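Local coordinates for uncharacterized protein (Bdellovibrio bacteriovorus, PDB 3TM8) that binds two iron ions in an unconventional HD-GYP domain and is probably related to the cyclic-di-GMP phosphodiesterases, at residues G114-N119 / K137-K142; N119-F124 / T166-G171; E125-V130 / H203-H208; E131-C136 / L196-L201. All blocks are in the same frame, centred on the assembly; numbering follows the deposited sequence.

Overall arrangement
Following the chain, the first segments used lie on helix 105-125, which supplies one side of contacts 1 and 2. Contact 1 closes the short hairpin between helix 105-125 and helix 130-149. Contact 2 closes a longer loop, to the start of helix 167-185. Contact 3 joins the turn between helices 105-125 and 130-149 to the loop after helix 190-202. Contact 4 packs helix 130-149 on helix 190-202 and is nested inside the loop closed by contact 3. The other pairs of contacts cross along the chain. Contacts 1 and 2 share Asn-119, and contacts 2 and 3 meet at one iron. Contact 1 holds the helical pair together; contacts 2, 3 and 4 tie it to the iron-binding HD core.

Contact 1: residues G114-N119 / K137-K142; sequences GSQQNN and KDAAGK
Gln-116 reaches across to Ala-139 and gives the one hydrogen bond between 114-119 and 137-142. Its NE2 donates to Ala-139 O over 3.1 Å, with an N-H...O angle of 152°. The donor sits well above the carbonyl plane, and the oxygen is tilted a little from the amide plane of Gln-116. The side chain bends at chi2 (-67°), which brings the amide to the neighbouring helix. Its OE1 comes to 4.0 Å from Ala-140 CA. The methyl of Ala-139 points toward helix 105-125 and meets the Asn-119 amide, with Asn-119 ND2 3.2 Å from Ala-139 CB. This is plain packing. The two segments belong to consecutive helices, 105-125 and 130-149, joined by a short turn into an antiparallel helical hairpin. Their local axes run 10.2 Å apart, at 157° between directions. Little surface is buried; the Ala-139 side of the contact is a carbonyl oxygen and a methyl. Further out, Gln-116 NE2 is also hydrogen-bonded to Tyr-97 OH, so two oxygens hold the buried amide. Lys-142 makes a cation-pi contact with the same tyrosine. Leu-201 of helix 190-202 and Val-172 of helix 167-185 also touch the Gln-116 side chain.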
loop_
_atom_site.group_PDB
_atom_site.type_symbol
_atom_site.label_atom_id
_atom_site.label_comp_id
_atom_site.label_asym_id
_atom_site.label_seq_id
_atom_site.Cartn_x
_atom_site.Cartn_y
_atom_site.Cartn_z
ATOM N N GLY A 114 -0.039 -8.126 3.080
ATOM C CA GLY A 114 1.218 -7.889 3.773
ATOM C C GLY A 114 2.425 -8.093 2.873
ATOM O O GLY A 114 3.460 -7.428 3.017
ATOM N N SER A 115 2.309 -9.037 1.948
ATOM C CA SER A 115 3.369 -9.272 0.982
ATOM C C SER A 115 3.521 -8.079 0.029
ATOM O O SER A 115 4.641 -7.653 -0.253
ATOM C CB SER A 115 3.094 -10.562 0.198
ATOM O OG SER A 115 4.137 -10.815 -0.714
ATOM N N GLN A 116 2.400 -7.546 -0.462
ATOM C CA GLN A 116 2.451 -6.345 -1.290
ATOM C C GLN A 116 3.115 -5.200 -0.534
ATOM O O GLN A 116 3.946 -4.475 -1.082
ATOM C CB GLN A 116 1.048 -5.918 -1.732
ATOM C CG GLN A 116 0.333 -6.903 -2.647
ATOM C CD GLN A 116 0.980 -7.033 -4.014
ATOM O OE1 GLN A 116 1.307 -6.036 -4.665
ATOM N NE2 GLN A 116 1.180 -8.272 -4.454
ATOM N N GLN A 117 2.768 -5.055 0.746
ATOM C CA GLN A 117 3.347 -3.989 1.545
ATOM C C GLN A 117 4.850 -4.191 1.669
ATOM O O GLN A 117 5.629 -3.247 1.550
ATOM C CB GLN A 117 2.693 -3.962 2.919
ATOM C CG GLN A 117 3.116 -2.806 3.786
ATOM C CD GLN A 117 2.415 -2.806 5.122
ATOM O OE1 GLN A 117 1.334 -3.377 5.275
ATOM N NE2 GLN A 117 3.045 -2.190 6.109
ATOM N N ASN A 118 5.249 -5.438 1.901
ATOM C CA ASN A 118 6.663 -5.783 2.003
ATOM C C ASN A 118 7.419 -5.433 0.731
ATOM O O ASN A 118 8.526 -4.883 0.779
ATOM C CB ASN A 118 6.794 -7.270 2.329
ATOM C CG ASN A 118 8.233 -7.733 2.491
ATOM O OD1 ASN A 118 9.000 -7.197 3.295
ATOM N ND2 ASN A 118 8.583 -8.788 1.770
ATOM N N ASN A 119 6.817 -5.749 -0.415
ATOM C CA ASN A 119 7.464 -5.497 -1.695
ATOM C C ASN A 119 7.669 -4.001 -1.917
ATOM O O ASN A 119 8.696 -3.572 -2.443
ATOM C CB ASN A 119 6.636 -6.062 -2.850
ATOM C CG ASN A 119 6.443 -7.566 -2.764
ATOM O OD1 ASN A 119 7.189 -8.281 -2.084
ATOM N ND2 ASN A 119 5.431 -8.059 -3.461
ATOM N N LYS A 137 6.978 -5.398 -9.275
ATOM C CA LYS A 137 6.174 -5.284 -10.492
ATOM C C LYS A 137 5.474 -6.602 -10.827
ATOM O O LYS A 137 4.276 -6.637 -11.102
ATOM C CB LYS A 137 7.060 -4.853 -11.660
ATOM C CG LYS A 137 6.337 -4.725 -12.987
ATOM C CD LYS A 137 7.220 -4.007 -13.999
ATOM C CE LYS A 137 6.599 -3.984 -15.376
ATOM N NZ LYS A 137 7.475 -3.218 -16.305
ATOM N N ASP A 138 6.222 -7.698 -10.797
ATOM C CA ASP A 138 5.635 -9.003 -11.058
ATOM C C ASP A 138 4.540 -9.312 -10.047
ATOM O O ASP A 138 3.461 -9.790 -10.411
ATOM C CB ASP A 138 6.702 -10.093 -11.039
ATOM C CG ASP A 138 6.111 -11.479 -11.143
ATOM O OD1 ASP A 138 5.820 -11.906 -12.276
ATOM O OD2 ASP A 138 5.933 -12.136 -10.095
ATOM N N ALA A 139 4.807 -9.017 -8.776
ATOM C CA ALA A 139 3.836 -9.275 -7.731
ATOM C C ALA A 139 2.601 -8.391 -7.867
ATOM O O ALA A 139 1.513 -8.799 -7.476
ATOM C CB ALA A 139 4.469 -9.103 -6.361
ATOM N N ALA A 140 2.757 -7.191 -8.429
ATOM C CA ALA A 140 1.605 -6.316 -8.674
ATOM C C ALA A 140 0.666 -6.961 -9.698
ATOM O O ALA A 140 -0.557 -6.858 -9.575
ATOM C CB ALA A 140 2.053 -4.954 -9.165
ATOM N N GLY A 141 1.241 -7.620 -10.708
ATOM C CA GLY A 141 0.458 -8.392 -11.656
ATOM C C GLY A 141 -0.279 -9.531 -10.978
ATOM O O GLY A 141 -1.449 -9.784 -11.253
ATOM N N LYS A 142 0.405 -10.230 -10.076
ATOM C CA LYS A 142 -0.242 -11.310 -9.337
ATOM C C LYS A 142 -1.383 -10.763 -8.487
ATOM O O LYS A 142 -2.414 -11.405 -8.328
ATOM C CB LYS A 142 0.766 -12.057 -8.457
ATOM C CG LYS A 142 1.839 -12.778 -9.254
ATOM C CD LYS A 142 2.918 -13.369 -8.349
ATOM C CE LYS A 142 2.348 -14.383 -7.370
ATOM N NZ LYS A 142 1.940 -15.659 -8.019
#

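Contact 2: residues N119-F124 / T166-G171. With FE (Fe (III) ion), chain D.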
loop_
_atom_site.group_PDB
_atom_site.type_symbol
_atom_site.label_atom_id
_atom_site.label_comp_id
_atom_site.label_asym_id
_atom_site.label_seq_id
_atom_site.Cartn_x
_atom_site.Cartn_y
_atom_site.Cartn_z
ATOM N N ASN A 119 6.817 -5.749 -0.415
ATOM C CA ASN A 119 7.464 -5.497 -1.695
ATOM C C ASN A 119 7.669 -4.001 -1.917
ATOM O O ASN A 119 8.696 -3.572 -2.443
ATOM C CB ASN A 119 6.636 -6.062 -2.850
ATOM C CG ASN A 119 6.443 -7.566 -2.764
ATOM O OD1 ASN A 119 7.189 -8.281 -2.084
ATOM N ND2 ASN A 119 5.431 -8.059 -3.461
ATOM N N ALA A 120 6.681 -3.209 -1.513
ATOM C CA ALA A 120 6.769 -1.756 -1.648
ATOM C C ALA A 120 7.866 -1.194 -0.753
ATOM O O ALA A 120 8.661 -0.355 -1.177
ATOM C CB ALA A 120 5.452 -1.117 -1.299
ATOM N N GLU A 121 7.913 -1.665 0.491
ATOM C CA GLU A 121 8.925 -1.204 1.431
ATOM C C GLU A 121 10.320 -1.522 0.910
ATOM O O GLU A 121 11.239 -0.720 1.043
ATOM C CB GLU A 121 8.708 -1.844 2.801
ATOM C CG GLU A 121 7.421 -1.416 3.502
ATOM C CD GLU A 121 7.277 -2.028 4.886
ATOM O OE1 GLU A 121 6.610 -3.082 5.013
ATOM O OE2 GLU A 121 7.832 -1.453 5.842
ATOM N N GLU A 122 10.479 -2.701 0.321
ATOM C CA GLU A 122 11.774 -3.097 -0.214
ATOM C C GLU A 122 12.226 -2.119 -1.311
ATOM O O GLU A 122 13.384 -1.724 -1.362
ATOM C CB GLU A 122 11.718 -4.541 -0.710
ATOM C CG GLU A 122 12.866 -4.961 -1.596
ATOM C CD GLU A 122 14.173 -5.107 -0.873
ATOM O OE1 GLU A 122 14.179 -5.180 0.375
ATOM O OE2 GLU A 122 15.207 -5.160 -1.571
ATOM N N VAL A 123 11.303 -1.704 -2.176
ATOM C CA VAL A 123 11.638 -0.702 -3.180
ATOM C C VAL A 123 11.961 0.666 -2.537
ATOM O O VAL A 123 12.946 1.315 -2.896
ATOM C CB VAL A 123 10.504 -0.574 -4.228
ATOM C CG1 VAL A 123 10.775 0.586 -5.180
ATOM C CG2 VAL A 123 10.334 -1.900 -5.002
ATOM N N PHE A 124 11.156 1.094 -1.568
ATOM C CA PHE A 124 11.417 2.375 -0.905
ATOM C C PHE A 124 12.815 2.391 -0.265
ATOM O O PHE A 124 13.501 3.414 -0.267
ATOM C CB PHE A 124 10.393 2.647 0.203
ATOM C CG PHE A 124 8.991 2.942 -0.279
ATOM C CD1 PHE A 124 8.697 3.155 -1.620
ATOM C CD2 PHE A 124 7.959 3.013 0.647
ATOM C CE1 PHE A 124 7.392 3.442 -2.017
ATOM C CE2 PHE A 124 6.664 3.292 0.257
ATOM C CZ PHE A 124 6.380 3.499 -1.077
ATOM N N THR A 166 0.603 3.793 7.934
ATOM C CA THR A 166 1.847 3.774 7.169
ATOM C C THR A 166 1.608 3.974 5.674
ATOM O O THR A 166 0.537 3.647 5.139
ATOM C CB THR A 166 2.616 2.461 7.355
ATOM O OG1 THR A 166 1.832 1.370 6.854
ATOM C CG2 THR A 166 2.926 2.236 8.828
ATOM N N ILE A 167 2.625 4.497 4.994
ATOM C CA ILE A 167 2.502 4.792 3.575
ATOM C C ILE A 167 2.539 3.532 2.711
ATOM O O ILE A 167 1.987 3.516 1.615
ATOM C CB ILE A 167 3.546 5.826 3.082
ATOM C CG1 ILE A 167 4.974 5.323 3.283
ATOM C CG2 ILE A 167 3.328 7.175 3.764
ATOM C CD1 ILE A 167 6.022 6.257 2.722
ATOM N N SER A 168 3.180 2.471 3.194
ATOM C CA SER A 168 3.196 1.233 2.434
ATOM C C SER A 168 1.838 0.529 2.505
ATOM O O SER A 168 1.324 0.061 1.492
ATOM C CB SER A 168 4.332 0.325 2.872
ATOM O OG SER A 168 4.253 0.093 4.256
ATOM N N HIS A 169 1.237 0.470 3.691
ATOM C CA HIS A 169 -0.109 -0.096 3.797
ATOM C C HIS A 169 -1.091 0.746 2.954
ATOM O O HIS A 169 -1.913 0.220 2.196
ATOM C CB HIS A 169 -0.515 -0.176 5.269
ATOM C CG HIS A 169 -1.833 -0.840 5.526
ATOM N ND1 HIS A 169 -2.007 -1.745 6.551
ATOM C CD2 HIS A 169 -3.043 -0.700 4.939
ATOM C CE1 HIS A 169 -3.264 -2.146 6.575
ATOM N NE2 HIS A 169 -3.914 -1.532 5.601
ATOM N N HIS A 170 -0.973 2.063 3.072
ATOM C CA HIS A 170 -1.806 2.996 2.315
ATOM C C HIS A 170 -1.622 2.793 0.801
ATOM O O HIS A 170 -2.589 2.831 0.037
ATOM C CB HIS A 170 -1.469 4.417 2.794
ATOM C CG HIS A 170 -1.896 5.528 1.882
ATOM N ND1 HIS A 170 -3.213 5.898 1.690
ATOM C CD2 HIS A 170 -1.155 6.407 1.165
ATOM C CE1 HIS A 170 -3.259 6.945 0.884
ATOM N NE2 HIS A 170 -2.026 7.274 0.549
ATOM N N GLY A 171 -0.394 2.514 0.361
ATOM C CA GLY A 171 -0.162 2.203 -1.041
ATOM C C GLY A 171 -0.918 0.954 -1.471
ATOM O O GLY A 171 -1.515 0.914 -2.555
HETATM FE FE FE D . -1.354 8.896 -0.660
HETATM O O HOH W 1 -1.009 10.342 -1.956
#
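This contact sets helix 105-125 against the first turn of helix 167-185, the HD-domain helix that carries the iron ligand His-170. Phe-124 and Ile-167 form its apolar part. The CE2 corner of the phenyl ring meets Ile-167 CD1 at 3.9 Å, and the two side chains lie oblique to each other. Phe-124 CG stands anti to its own carbonyl carbon (chi1 -70°), which sends the ring toward helix 167-185. One ring face lies over Ala-120 O of its own helix, offset toward the rim. Leu-202 of helix 190-202 also packs on Phe-124. The second patch is Glu-121 against Ser-168. In the conformer described (a second is modelled), Glu-121 CG lies 3.6 Å from Ser-168 OG, a packing contact and not a polar bond. The serine hydroxyl also has a weak hydrogen bond from Gln-117 NE2, just before the segment. Thr-166 is the N-cap of helix 167-185, and its OG1 accepts a weak, 3.3 Å bond from His-169 N. His-170 turns to the metal instead of to helix 105-125. Its ND1 is hydrogen-bonded to Asp-288, which, with the iron on NE2, sets how the ring is turned. His-203, Asp-204 and Asn-285 bind the same iron. His-170 NE2 binds it at 2.1 Å, and water 1 lies 2.0 Å from the metal.

Contact 3: residues E125-V130 / H203-H208; sequences ENPENV and HDYGHH. With FE (Fe (III) ion), chain D; FE (Fe (III) ion), chain E; PO4 (phosphate ion), chain C.
Pro-127 and Tyr-205 make the close part of this surface contact. The proline ring brings CG to 3.6 Å from Tyr-205 OH, and the two side chains cross at about a right angle. Tyr-205 CG is anti to the backbone N (chi1 176°), which carries the phenol out to the 126-129 turn. Lys-239 and Val-240 of helix 223-240 also touch this tyrosine. The other part is looser. Glu-125 CG comes only to 4.4 Å from His-208 NE2, where both residues are partly exposed. The Glu-125 carboxylate turns elsewhere, to salt bridges with Lys-74 and Arg-27. Behind this surface, His-203 and Asp-204 are held by iron and His-207 by the phosphate. His-203 NE2 binds one iron at 2.3 Å. Asp-204 bridges both ions, with OD2 on the first and OD1 on the second, each at 2.1 Å. Water 1 and the phosphate, probably from the crystallisation liquor, also span the pair. His-207 NE2 donates to phosphate O4 over 2.8 Å, with the oxygen in the ring plane. Asn-285 and His-170 complete the first iron site. His-232, His-257 and Glu-258 serve the second. The adjacent His-203 and Asp-204 are the HD pair that names the superfamily, here at a di-iron centre.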
loop_
_atom_site.group_PDB
_atom_site.type_symbol
_atom_site.label_atom_id
_atom_site.label_comp_id
_atom_site.label_asym_id
_atom_site.label_seq_id
_atom_site.Cartn_x
_atom_site.Cartn_y
_atom_site.Cartn_z
ATOM N N GLU A 125 13.231 1.258 0.296
ATOM C CA GLU A 125 14.501 1.179 1.014
ATOM C C GLU A 125 15.673 1.004 0.051
ATOM O O GLU A 125 16.803 1.376 0.356
ATOM C CB GLU A 125 14.473 0.039 2.042
ATOM C CG GLU A 125 13.528 0.279 3.204
ATOM C CD GLU A 125 13.297 -0.971 4.041
ATOM O OE1 GLU A 125 14.212 -1.816 4.132
ATOM O OE2 GLU A 125 12.190 -1.117 4.602
ATOM N N ASN A 126 15.386 0.435 -1.115
ATOM C CA ASN A 126 16.414 0.075 -2.093
ATOM C C ASN A 126 15.998 0.472 -3.500
ATOM O O ASN A 126 15.845 -0.380 -4.371
ATOM C CB ASN A 126 16.676 -1.432 -2.047
ATOM C CG ASN A 126 17.001 -1.916 -0.662
ATOM O OD1 ASN A 126 18.126 -1.779 -0.204
ATOM N ND2 ASN A 126 16.012 -2.473 0.021
ATOM N N PRO A 127 15.800 1.773 -3.728
ATOM C CA PRO A 127 15.206 2.199 -4.999
ATOM C C PRO A 127 16.082 1.924 -6.228
ATOM O O PRO A 127 15.569 1.901 -7.345
ATOM C CB PRO A 127 14.988 3.706 -4.796
ATOM C CG PRO A 127 15.958 4.091 -3.718
ATOM C CD PRO A 127 16.011 2.901 -2.805
ATOM N N GLU A 128 17.376 1.705 -6.025
ATOM C CA GLU A 128 18.281 1.435 -7.136
ATOM C C GLU A 128 18.280 -0.044 -7.527
ATOM O O GLU A 128 18.850 -0.418 -8.552
ATOM C CB GLU A 128 19.704 1.871 -6.781
ATOM C CG GLU A 128 19.847 3.360 -6.515
ATOM C CD GLU A 128 20.142 4.152 -7.772
ATOM O OE1 GLU A 128 19.948 3.607 -8.880
ATOM O OE2 GLU A 128 20.579 5.317 -7.649
ATOM N N ASN A 129 17.637 -0.882 -6.718
ATOM C CA ASN A 129 17.714 -2.328 -6.905
ATOM C C ASN A 129 16.752 -2.810 -7.991
ATOM O O ASN A 129 15.537 -2.840 -7.798
ATOM C CB ASN A 129 17.454 -3.038 -5.570
ATOM C CG ASN A 129 17.783 -4.521 -5.608
ATOM O OD1 ASN A 129 17.318 -5.252 -6.478
ATOM N ND2 ASN A 129 18.568 -4.977 -4.636
ATOM N N VAL A 130 17.308 -3.181 -9.137
ATOM C CA VAL A 130 16.484 -3.564 -10.276
ATOM C C VAL A 130 15.638 -4.807 -9.969
ATOM O O VAL A 130 14.448 -4.861 -10.280
ATOM C CB VAL A 130 17.353 -3.784 -11.529
ATOM C CG1 VAL A 130 16.513 -4.286 -12.694
ATOM C CG2 VAL A 130 18.068 -2.489 -11.892
ATOM N N HIS A 203 3.066 5.043 -4.724
ATOM C CA HIS A 203 2.756 6.433 -5.043
ATOM C C HIS A 203 3.327 7.439 -4.051
ATOM O O HIS A 203 3.721 8.538 -4.443
ATOM C CB HIS A 203 1.252 6.660 -5.265
ATOM C CG HIS A 203 0.443 6.770 -4.008
ATOM N ND1 HIS A 203 -0.029 5.672 -3.316
ATOM C CD2 HIS A 203 0.018 7.859 -3.322
ATOM C CE1 HIS A 203 -0.713 6.083 -2.260
ATOM N NE2 HIS A 203 -0.710 7.405 -2.249
ATOM N N ASP A 204 3.378 7.065 -2.772
ATOM C CA ASP A 204 3.788 7.990 -1.715
ATOM C C ASP A 204 5.237 7.830 -1.291
ATOM O O ASP A 204 5.615 8.166 -0.165
ATOM C CB ASP A 204 2.834 7.902 -0.524
ATOM C CG ASP A 204 1.670 8.876 -0.644
ATOM O OD1 ASP A 204 1.814 9.874 -1.386
ATOM O OD2 ASP A 204 0.619 8.644 0.000
ATOM N N TYR A 205 6.063 7.354 -2.214
ATOM C CA TYR A 205 7.497 7.262 -1.976
ATOM C C TYR A 205 8.085 8.571 -1.424
ATOM O O TYR A 205 8.996 8.556 -0.589
ATOM C CB TYR A 205 8.208 6.856 -3.267
ATOM C CG TYR A 205 9.712 6.836 -3.154
ATOM C CD1 TYR A 205 10.350 6.162 -2.114
ATOM C CD2 TYR A 205 10.495 7.501 -4.085
ATOM C CE1 TYR A 205 11.739 6.146 -2.022
ATOM C CE2 TYR A 205 11.866 7.501 -3.994
ATOM C CZ TYR A 205 12.486 6.825 -2.965
ATOM O OH TYR A 205 13.855 6.842 -2.907
ATOM N N GLY A 206 7.557 9.707 -1.875
ATOM C CA GLY A 206 8.042 10.995 -1.408
ATOM C C GLY A 206 7.908 11.223 0.087
ATOM O O GLY A 206 8.602 12.087 0.644
ATOM N N HIS A 207 7.011 10.485 0.737
ATOM C CA HIS A 207 6.835 10.608 2.186
ATOM C C HIS A 207 7.785 9.708 2.978
ATOM O O HIS A 207 7.784 9.761 4.200
ATOM C CB HIS A 207 5.411 10.236 2.632
ATOM C CG HIS A 207 4.336 11.202 2.231
ATOM N ND1 HIS A 207 4.417 12.563 2.443
ATOM C CD2 HIS A 207 3.107 10.976 1.709
ATOM C CE1 HIS A 207 3.300 13.136 2.026
ATOM N NE2 HIS A 207 2.485 12.195 1.584
ATOM N N HIS A 208 8.540 8.844 2.305
ATOM C CA HIS A 208 9.365 7.873 3.023
ATOM C C HIS A 208 10.376 8.603 3.895
ATOM O O HIS A 208 11.130 9.442 3.407
ATOM C CB HIS A 208 10.058 6.950 2.028
ATOM C CG HIS A 208 10.904 5.892 2.655
ATOM N ND1 HIS A 208 10.384 4.862 3.409
ATOM C CD2 HIS A 208 12.236 5.682 2.595
ATOM C CE1 HIS A 208 11.367 4.072 3.803
ATOM N NE2 HIS A 208 12.500 4.544 3.317
HETATM FE FE FE D . -1.354 8.896 -0.660
HETATM FE FE FE E . 0.508 11.521 -1.821
HETATM P P PO4 C . -1.283 11.680 0.847
HETATM O O1 PO4 C . -1.305 12.291 2.225
HETATM O O2 PO4 C . -1.722 10.235 0.855
HETATM O O3 PO4 C . -2.315 12.380 -0.068
HETATM O O4 PO4 C . 0.071 11.900 0.208
HETATM O O HOH W 1 -1.009 10.342 -1.956
#

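Contact 4: residues E131-C136 / L196-L201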
loop_
_atom_site.group_PDB
_atom_site.type_symbol
_atom_site.label_atom_id
_atom_site.label_comp_id
_atom_site.label_asym_id
_atom_site.label_seq_id
_atom_site.Cartn_x
_atom_site.Cartn_y
_atom_site.Cartn_z
ATOM N N GLU A 131 16.263 -5.803 -9.356
ATOM C CA GLU A 131 15.565 -7.035 -9.022
ATOM C C GLU A 131 14.387 -6.787 -8.082
ATOM O O GLU A 131 13.324 -7.372 -8.247
ATOM C CB GLU A 131 16.534 -8.040 -8.393
ATOM C CG GLU A 131 15.874 -9.311 -7.880
ATOM C CD GLU A 131 16.880 -10.368 -7.441
ATOM O OE1 GLU A 131 17.992 -10.005 -6.998
ATOM O OE2 GLU A 131 16.557 -11.569 -7.551
ATOM N N SER A 132 14.574 -5.921 -7.094
ATOM C CA SER A 132 13.506 -5.647 -6.138
ATOM C C SER A 132 12.338 -4.927 -6.801
ATOM O O SER A 132 11.169 -5.182 -6.489
ATOM C CB SER A 132 14.027 -4.816 -4.967
ATOM O OG SER A 132 14.966 -5.555 -4.214
ATOM N N TYR A 133 12.658 -4.011 -7.709
ATOM C CA TYR A 133 11.618 -3.330 -8.471
ATOM C C TYR A 133 10.860 -4.339 -9.332
ATOM O O TYR A 133 9.630 -4.372 -9.339
ATOM C CB TYR A 133 12.213 -2.214 -9.334
ATOM C CG TYR A 133 11.187 -1.529 -10.218
ATOM C CD1 TYR A 133 10.500 -0.408 -9.769
ATOM C CD2 TYR A 133 10.902 -1.998 -11.503
ATOM C CE1 TYR A 133 9.563 0.224 -10.566
ATOM C CE2 TYR A 133 9.962 -1.366 -12.308
ATOM C CZ TYR A 133 9.298 -0.256 -11.828
ATOM O OH TYR A 133 8.363 0.381 -12.614
ATOM N N ASN A 134 11.598 -5.192 -10.031
ATOM C CA ASN A 134 10.951 -6.146 -10.925
ATOM C C ASN A 134 10.130 -7.176 -10.156
ATOM O O ASN A 134 9.082 -7.610 -10.622
ATOM C CB ASN A 134 11.965 -6.835 -11.835
ATOM C CG ASN A 134 12.521 -5.904 -12.889
ATOM O OD1 ASN A 134 11.917 -4.878 -13.202
ATOM N ND2 ASN A 134 13.667 -6.262 -13.457
ATOM N N TYR A 135 10.598 -7.567 -8.975
ATOM C CA TYR A 135 9.823 -8.456 -8.126
ATOM C C TYR A 135 8.503 -7.789 -7.722
ATOM O O TYR A 135 7.435 -8.398 -7.793
ATOM C CB TYR A 135 10.632 -8.835 -6.884
ATOM C CG TYR A 135 9.965 -9.896 -6.044
ATOM C CD1 TYR A 135 10.207 -11.246 -6.281
ATOM C CD2 TYR A 135 9.074 -9.555 -5.032
ATOM C CE1 TYR A 135 9.589 -12.227 -5.524
ATOM C CE2 TYR A 135 8.447 -10.529 -4.271
ATOM C CZ TYR A 135 8.713 -11.863 -4.521
ATOM O OH TYR A 135 8.096 -12.832 -3.767
ATOM N N CYS A 136 8.586 -6.529 -7.297
ATOM C CA CYS A 136 7.400 -5.773 -6.912
ATOM C C CYS A 136 6.430 -5.672 -8.091
ATOM O O CYS A 136 5.214 -5.828 -7.929
ATOM C CB CYS A 136 7.806 -4.375 -6.427
ATOM S SG CYS A 136 6.490 -3.382 -5.729
ATOM N N LEU A 196 -0.599 0.512 -13.260
ATOM C CA LEU A 196 -1.478 1.272 -12.379
ATOM C C LEU A 196 -1.318 0.788 -10.942
ATOM O O LEU A 196 -1.176 1.585 -10.013
ATOM C CB LEU A 196 -2.933 1.114 -12.832
ATOM C CG LEU A 196 -4.023 1.616 -11.883
ATOM C CD1 LEU A 196 -3.949 3.124 -11.728
ATOM C CD2 LEU A 196 -5.405 1.181 -12.363
ATOM N N THR A 197 -1.342 -0.530 -10.774
ATOM C CA THR A 197 -1.234 -1.140 -9.458
ATOM C C THR A 197 0.133 -0.846 -8.842
ATOM O O THR A 197 0.241 -0.455 -7.669
ATOM C CB THR A 197 -1.481 -2.653 -9.551
ATOM O OG1 THR A 197 -2.804 -2.866 -10.056
ATOM C CG2 THR A 197 -1.334 -3.329 -8.191
ATOM N N LEU A 198 1.182 -1.024 -9.639
ATOM C CA LEU A 198 2.537 -0.751 -9.173
ATOM C C LEU A 198 2.726 0.718 -8.781
ATOM O O LEU A 198 3.295 1.031 -7.724
ATOM C CB LEU A 198 3.550 -1.164 -10.241
ATOM C CG LEU A 198 5.026 -0.969 -9.915
ATOM C CD1 LEU A 198 5.419 -1.717 -8.636
ATOM C CD2 LEU A 198 5.877 -1.414 -11.108
ATOM N N GLY A 199 2.264 1.625 -9.638
ATOM C CA GLY A 199 2.360 3.038 -9.342
ATOM C C GLY A 199 1.582 3.402 -8.096
ATOM O O GLY A 199 2.074 4.153 -7.241
ATOM N N ALA A 200 0.379 2.847 -7.959
ATOM C CA ALA A 200 -0.410 3.081 -6.753
ATOM C C ALA A 200 0.305 2.566 -5.501
ATOM O O ALA A 200 0.345 3.222 -4.470
ATOM C CB ALA A 200 -1.796 2.468 -6.894
ATOM N N LEU A 201 0.892 1.387 -5.595
ATOM C CA LEU A 201 1.598 0.835 -4.461
ATOM C C LEU A 201 2.734 1.757 -4.006
ATOM O O LEU A 201 2.949 1.937 -2.801
ATOM C CB LEU A 201 2.117 -0.544 -4.837
ATOM C CG LEU A 201 2.828 -1.339 -3.762
ATOM C CD1 LEU A 201 1.948 -1.492 -2.537
ATOM C CD2 LEU A 201 3.200 -2.691 -4.335
#
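This is a buried, apolar helix-helix contact between helix 130-149 and helix 190-202 of the HD-domain core. Helix 190-202 leads directly into the metal-binding His-203 and Asp-204. The axes of the two segments approach to 11.5 Å, with 119° between their directions. The helices therefore meet steeply and share a small patch of side chains. Leu-198 is at its centre and has the largest buried area. Its two methyls part company: CD1 goes to Cys-136 and CD2 goes to Tyr-133. Leu-198 CD2 lies 3.4 Å from Tyr-133 OH and 3.7 Å from Tyr-133 CZ. It thus touches the phenol end of the ring, with the two side chains oblique to each other. With chi1 at 176° the Tyr-133 ring extends away from its backbone N, and the phenol end comes to helix 190-202. The hydroxyl itself is hydrogen-bonded to Asp-247, so its polar need is met beside the leucine methyl. His-245 makes an edge-to-face contact with the tyrosine ring, and Phe-246 also meets it. Cys-136 comes from the next turn of its helix and points at the other helix. Asn-119 and Val-123 of helix 105-125 touch it too, so three helices converge there. Leu-201, one turn after Leu-198, has Ala-120 and Val-172 as further neighbours. In one of its two conformers, Leu-201 CD2 lies 3.6 Å from Cys-136 SG. The same sulfur meets the central leucine, with Cys-136 SG 3.5 Å from Leu-198 CD1.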